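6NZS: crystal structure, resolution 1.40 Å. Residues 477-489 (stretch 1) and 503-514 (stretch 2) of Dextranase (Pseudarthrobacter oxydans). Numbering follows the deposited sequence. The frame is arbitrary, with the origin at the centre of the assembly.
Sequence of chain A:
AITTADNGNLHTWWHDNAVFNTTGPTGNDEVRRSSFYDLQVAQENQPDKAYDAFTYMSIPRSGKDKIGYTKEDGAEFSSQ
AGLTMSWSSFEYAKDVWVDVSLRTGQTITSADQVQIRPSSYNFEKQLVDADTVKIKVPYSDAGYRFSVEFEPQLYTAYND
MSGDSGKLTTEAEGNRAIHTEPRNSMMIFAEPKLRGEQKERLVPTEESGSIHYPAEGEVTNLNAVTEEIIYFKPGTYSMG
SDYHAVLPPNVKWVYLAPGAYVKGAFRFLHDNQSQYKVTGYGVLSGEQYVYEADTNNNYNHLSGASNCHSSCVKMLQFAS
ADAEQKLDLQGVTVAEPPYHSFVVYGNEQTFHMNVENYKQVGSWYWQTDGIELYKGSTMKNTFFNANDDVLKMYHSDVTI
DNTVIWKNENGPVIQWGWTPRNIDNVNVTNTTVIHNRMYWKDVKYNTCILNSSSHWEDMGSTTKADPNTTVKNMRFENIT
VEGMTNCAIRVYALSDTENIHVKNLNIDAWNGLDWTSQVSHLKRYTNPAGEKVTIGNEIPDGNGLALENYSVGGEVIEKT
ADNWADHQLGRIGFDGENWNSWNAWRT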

# COMPACT_ATOMS: atom_id res chain seq x y z
N GLU A 477 4.28 13.42 10.39
CA GLU A 477 3.35 14.52 10.63
C GLU A 477 2.09 14.33 9.80
O GLU A 477 2.17 14.25 8.57
CB GLU A 477 3.99 15.88 10.32
CG GLU A 477 3.01 17.03 10.51
CD GLU A 477 3.67 18.38 10.71
OE1 GLU A 477 4.91 18.43 10.78
OE2 GLU A 477 2.93 19.38 10.80
N ASN A 478 0.95 14.29 10.49
CA ASN A 478 -0.38 14.06 9.93
C ASN A 478 -0.54 12.60 9.53
O ASN A 478 -0.17 12.21 8.42
CB ASN A 478 -0.71 15.02 8.78
CG ASN A 478 -0.58 16.47 9.19
OD1 ASN A 478 -0.78 16.82 10.36
ND2 ASN A 478 -0.23 17.32 8.24
N ILE A 479 -1.04 11.79 10.45
CA ILE A 479 -1.42 10.41 10.17
C ILE A 479 -2.88 10.30 10.57
O ILE A 479 -3.20 10.20 11.77
CB ILE A 479 -0.57 9.38 10.92
CG1 ILE A 479 0.93 9.61 10.69
CG2 ILE A 479 -0.97 7.98 10.47
CD1 ILE A 479 1.81 8.70 11.55
N THR A 480 -3.77 10.33 9.59
CA THR A 480 -5.20 10.29 9.83
C THR A 480 -5.68 8.86 9.68
O THR A 480 -5.52 8.25 8.62
CB THR A 480 -5.90 11.21 8.83
OG1 THR A 480 -5.47 12.57 9.06
CG2 THR A 480 -7.41 11.13 8.98
N VAL A 481 -6.24 8.31 10.75
CA VAL A 481 -6.71 6.92 10.77
C VAL A 481 -8.23 6.96 10.90
O VAL A 481 -8.78 7.42 11.91
CB VAL A 481 -6.08 6.12 11.92
CG1 VAL A 481 -6.55 4.68 11.87
CG2 VAL A 481 -4.56 6.21 11.84
N GLU A 482 -8.91 6.51 9.85
CA GLU A 482 -10.36 6.64 9.78
C GLU A 482 -11.03 5.35 10.25
O GLU A 482 -10.53 4.25 10.02
CB GLU A 482 -10.79 6.97 8.35
CG GLU A 482 -10.14 8.25 7.82
CD GLU A 482 -10.98 8.98 6.79
OE1 GLU A 482 -12.22 8.95 6.88
OE2 GLU A 482 -10.39 9.59 5.89
N GLY A 483 -12.18 5.51 10.92
CA GLY A 483 -12.82 4.36 11.53
C GLY A 483 -12.02 3.82 12.72
O GLY A 483 -11.19 4.50 13.32
N MET A 484 -12.29 2.55 13.05
CA MET A 484 -11.68 1.90 14.20
C MET A 484 -10.33 1.28 13.85
O MET A 484 -10.12 0.78 12.75
CB MET A 484 -12.58 0.78 14.71
CG MET A 484 -13.93 1.24 15.19
SD MET A 484 -14.96 -0.14 15.76
CE MET A 484 -15.30 -0.98 14.23
N THR A 485 -9.41 1.31 14.82
CA THR A 485 -8.15 0.57 14.69
C THR A 485 -7.82 -0.08 16.03
O THR A 485 -8.55 0.07 17.02
CB THR A 485 -6.99 1.42 14.15
OG1 THR A 485 -5.94 0.55 13.71
CG2 THR A 485 -6.44 2.37 15.21
N ASN A 486 -6.71 -0.82 16.05
CA ASN A 486 -6.36 -1.62 17.22
C ASN A 486 -5.39 -0.92 18.18
O ASN A 486 -5.60 -0.99 19.40
CB ASN A 486 -5.86 -3.03 16.85
CG ASN A 486 -4.54 -3.03 16.11
OD1 ASN A 486 -4.19 -2.08 15.40
ND2 ASN A 486 -3.80 -4.13 16.25
N CYS A 487 -4.35 -0.25 17.68
CA CYS A 487 -3.36 0.34 18.58
C CYS A 487 -2.55 1.39 17.83
O CYS A 487 -2.41 1.33 16.61
CB CYS A 487 -2.45 -0.71 19.23
SG CYS A 487 -1.73 -1.92 18.10
N ALA A 488 -2.00 2.34 18.59
CA ALA A 488 -1.27 3.46 17.99
C ALA A 488 0.17 3.11 17.65
O ALA A 488 0.60 3.28 16.50
CB ALA A 488 -1.32 4.68 18.91
N ILE A 489 0.95 2.66 18.63
CA ILE A 489 2.40 2.54 18.44
C ILE A 489 2.98 1.47 19.35
O ILE A 489 2.71 1.45 20.56
CB ILE A 489 3.10 3.91 18.62
CG1 ILE A 489 4.59 3.78 18.37
CG2 ILE A 489 2.82 4.49 20.01
CD1 ILE A 489 5.27 5.14 18.10
N LYS A 503 3.35 13.69 15.00
CA LYS A 503 2.50 14.86 15.14
C LYS A 503 1.18 14.63 14.41
O LYS A 503 1.17 14.22 13.24
CB LYS A 503 3.19 16.11 14.57
CG LYS A 503 2.38 17.38 14.78
CD LYS A 503 3.17 18.63 14.39
CE LYS A 503 2.35 19.88 14.68
NZ LYS A 503 3.16 21.13 14.54
N ASN A 504 0.08 14.89 15.10
CA ASN A 504 -1.26 14.73 14.53
C ASN A 504 -1.52 13.31 14.03
O ASN A 504 -2.06 13.09 12.93
CB ASN A 504 -1.58 15.78 13.45
CG ASN A 504 -3.06 15.77 13.07
OD1 ASN A 504 -3.93 15.43 13.89
ND2 ASN A 504 -3.36 16.13 11.82
N LEU A 505 -1.14 12.32 14.84
CA LEU A 505 -1.73 10.99 14.71
C LEU A 505 -3.14 11.10 15.26
O LEU A 505 -3.33 11.21 16.48
CB LEU A 505 -0.91 9.97 15.50
CG LEU A 505 -1.57 8.59 15.65
CD1 LEU A 505 -1.80 7.96 14.29
CD2 LEU A 505 -0.74 7.67 16.54
N ASN A 506 -4.13 11.13 14.37
CA ASN A 506 -5.52 11.31 14.77
C ASN A 506 -6.29 10.05 14.39
O ASN A 506 -6.37 9.68 13.22
CB ASN A 506 -6.13 12.58 14.17
CG ASN A 506 -6.16 12.59 12.66
OD1 ASN A 506 -7.20 12.33 12.05
ND2 ASN A 506 -5.04 12.95 12.04
N ILE A 507 -6.79 9.36 15.41
CA ILE A 507 -7.49 8.09 15.26
C ILE A 507 -8.96 8.32 15.56
O ILE A 507 -9.31 8.91 16.59
CB ILE A 507 -6.88 7.03 16.20
CG1 ILE A 507 -5.42 6.76 15.80
CG2 ILE A 507 -7.69 5.74 16.19
CD1 ILE A 507 -4.67 5.87 16.79
N ASP A 508 -9.84 7.85 14.67
CA ASP A 508 -11.27 8.06 14.89
C ASP A 508 -11.76 7.34 16.14
O ASP A 508 -12.49 7.91 16.95
CB ASP A 508 -12.08 7.56 13.69
CG ASP A 508 -12.16 8.56 12.56
OD1 ASP A 508 -11.65 9.69 12.72
OD2 ASP A 508 -12.75 8.22 11.52
N ALA A 509 -11.38 6.07 16.30
CA ALA A 509 -11.93 5.26 17.38
C ALA A 509 -11.06 4.03 17.57
O ALA A 509 -10.36 3.60 16.65
CB ALA A 509 -13.37 4.82 17.06
N TRP A 510 -11.13 3.47 18.77
CA TRP A 510 -10.60 2.12 18.96
C TRP A 510 -11.66 1.10 18.58
O TRP A 510 -12.86 1.37 18.58
CB TRP A 510 -10.21 1.88 20.42
CG TRP A 510 -9.18 2.84 20.94
CD1 TRP A 510 -9.30 3.66 22.03
CD2 TRP A 510 -7.86 3.04 20.43
NE1 TRP A 510 -8.15 4.39 22.20
CE2 TRP A 510 -7.24 4.03 21.24
CE3 TRP A 510 -7.14 2.50 19.36
CZ2 TRP A 510 -5.94 4.49 21.00
CZ3 TRP A 510 -5.85 2.96 19.12
CH2 TRP A 510 -5.26 3.94 19.94
N ASN A 511 -11.20 -0.11 18.28
CA ASN A 511 -12.11 -1.20 17.93
C ASN A 511 -12.68 -1.86 19.19
O ASN A 511 -12.49 -1.39 20.32
CB ASN A 511 -11.43 -2.17 16.97
CG ASN A 511 -10.25 -2.91 17.59
OD1 ASN A 511 -10.16 -3.07 18.81
ND2 ASN A 511 -9.33 -3.38 16.74
N GLY A 512 -13.40 -2.96 19.01
CA GLY A 512 -14.08 -3.63 20.10
C GLY A 512 -13.27 -4.61 20.93
O GLY A 512 -13.84 -5.31 21.78
N LEU A 513 -11.96 -4.70 20.72
CA LEU A 513 -11.13 -5.59 21.52
C LEU A 513 -11.04 -5.07 22.95
O LEU A 513 -11.40 -3.93 23.26
CB LEU A 513 -9.72 -5.64 20.92
CG LEU A 513 -9.63 -6.21 19.51
CD1 LEU A 513 -8.23 -6.03 18.97
CD2 LEU A 513 -10.03 -7.68 19.50
N ASP A 514 -10.54 -5.93 23.85
CA ASP A 514 -10.25 -5.48 25.20
C ASP A 514 -9.17 -4.40 25.14
O ASP A 514 -8.29 -4.42 24.28
CB ASP A 514 -9.69 -6.62 26.04
CG ASP A 514 -10.73 -7.67 26.39
OD1 ASP A 514 -11.87 -7.60 25.89
OD2 ASP A 514 -10.38 -8.58 27.17
O HOH W 1 -13.11 9.89 9.45

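The two stretches lie side by side as parallel strands, the axes of 477-482 and 503-507 only 2° apart and 4.7 Å at closest approach, and together they bury 1021 Å². The residues stay in step up to the corner, but the ladder is irregular at Asn-478 and Asn-504, where consecutive amides donate across. Asn-478 N donates to Lys-503 O (2.8 Å), Ile-479 N to Asn-504 O (3.0 Å), Asn-506 N to Ile-479 O (2.9 Å) and Val-481 N to Asn-506 O (2.8 Å), and Asp-508 N closes this segment on Val-481 O at 3.0 Å.

Leu-505, which covers the most surface of any residue in the pair, anchors the apolar face that it shares with Ile-479, Val-481 and Ile-507. Its CD1 lies 3.9 Å from Ile-479 CB and 4.1 Å from Val-481 CG2, while its CD2 reaches Ala-488 CB at 3.9 Å. Ile-507 continues the layer, with CG1 4.0 Å from Val-481 CB and CD1 4.1 Å from Ala-488 CB.

The other face is polar. Lys-503 is extended, all four chi angles t, and runs beside Glu-477; its NZ stays 4.1 Å from Glu-477 OE2, too far for a salt bridge, although the opposite charges still attract. Farther along, Asn-506 ND2 donates to Thr-480 OG1 (3.0 Å) and, within its own strand, to Asn-504 O (3.1 Å), so one amide ties neighbouring strands together. Asn-504 ND2 likewise donates to Asn-478 OD1 at 3.0 Å, an asparagine pair in which both backbones have positive phi.

Both stretches turn a corner, at Gly-483 and Asp-508, and the register shifts by one residue in a beta bulge. The carboxylate of Asp-508 bridges the irregularity: OD2 accepts from Gly-483 N at 2.8 Å and also from a water that donates to Glu-482 OE1. Gly-483 has a positive phi of 69°, a conformation that favours glycine. Pairing resumes through a weak bond from Ala-509 N to Gly-483 O (3.4 Å), then from Thr-485 N to Ala-509 O (3.1 Å) and Asn-511 N to Thr-485 O (2.9 Å).

Beyond the corner Trp-510 covers nearly as much surface as Leu-505. Its CA-to-CB bond points away overall, yet chi1 in m brings the indole back against the loop: CZ3 lies 3.7 Å from Cys-487 CA, and CH2 lies 4.1 Å from Ala-488 CB. Ala-488 therefore meets Leu-505, Ile-507 and Trp-510, joining the indole to the aliphatic layer. Met-484 extends the contact, its SD 3.7 Å from Asn-511 CA.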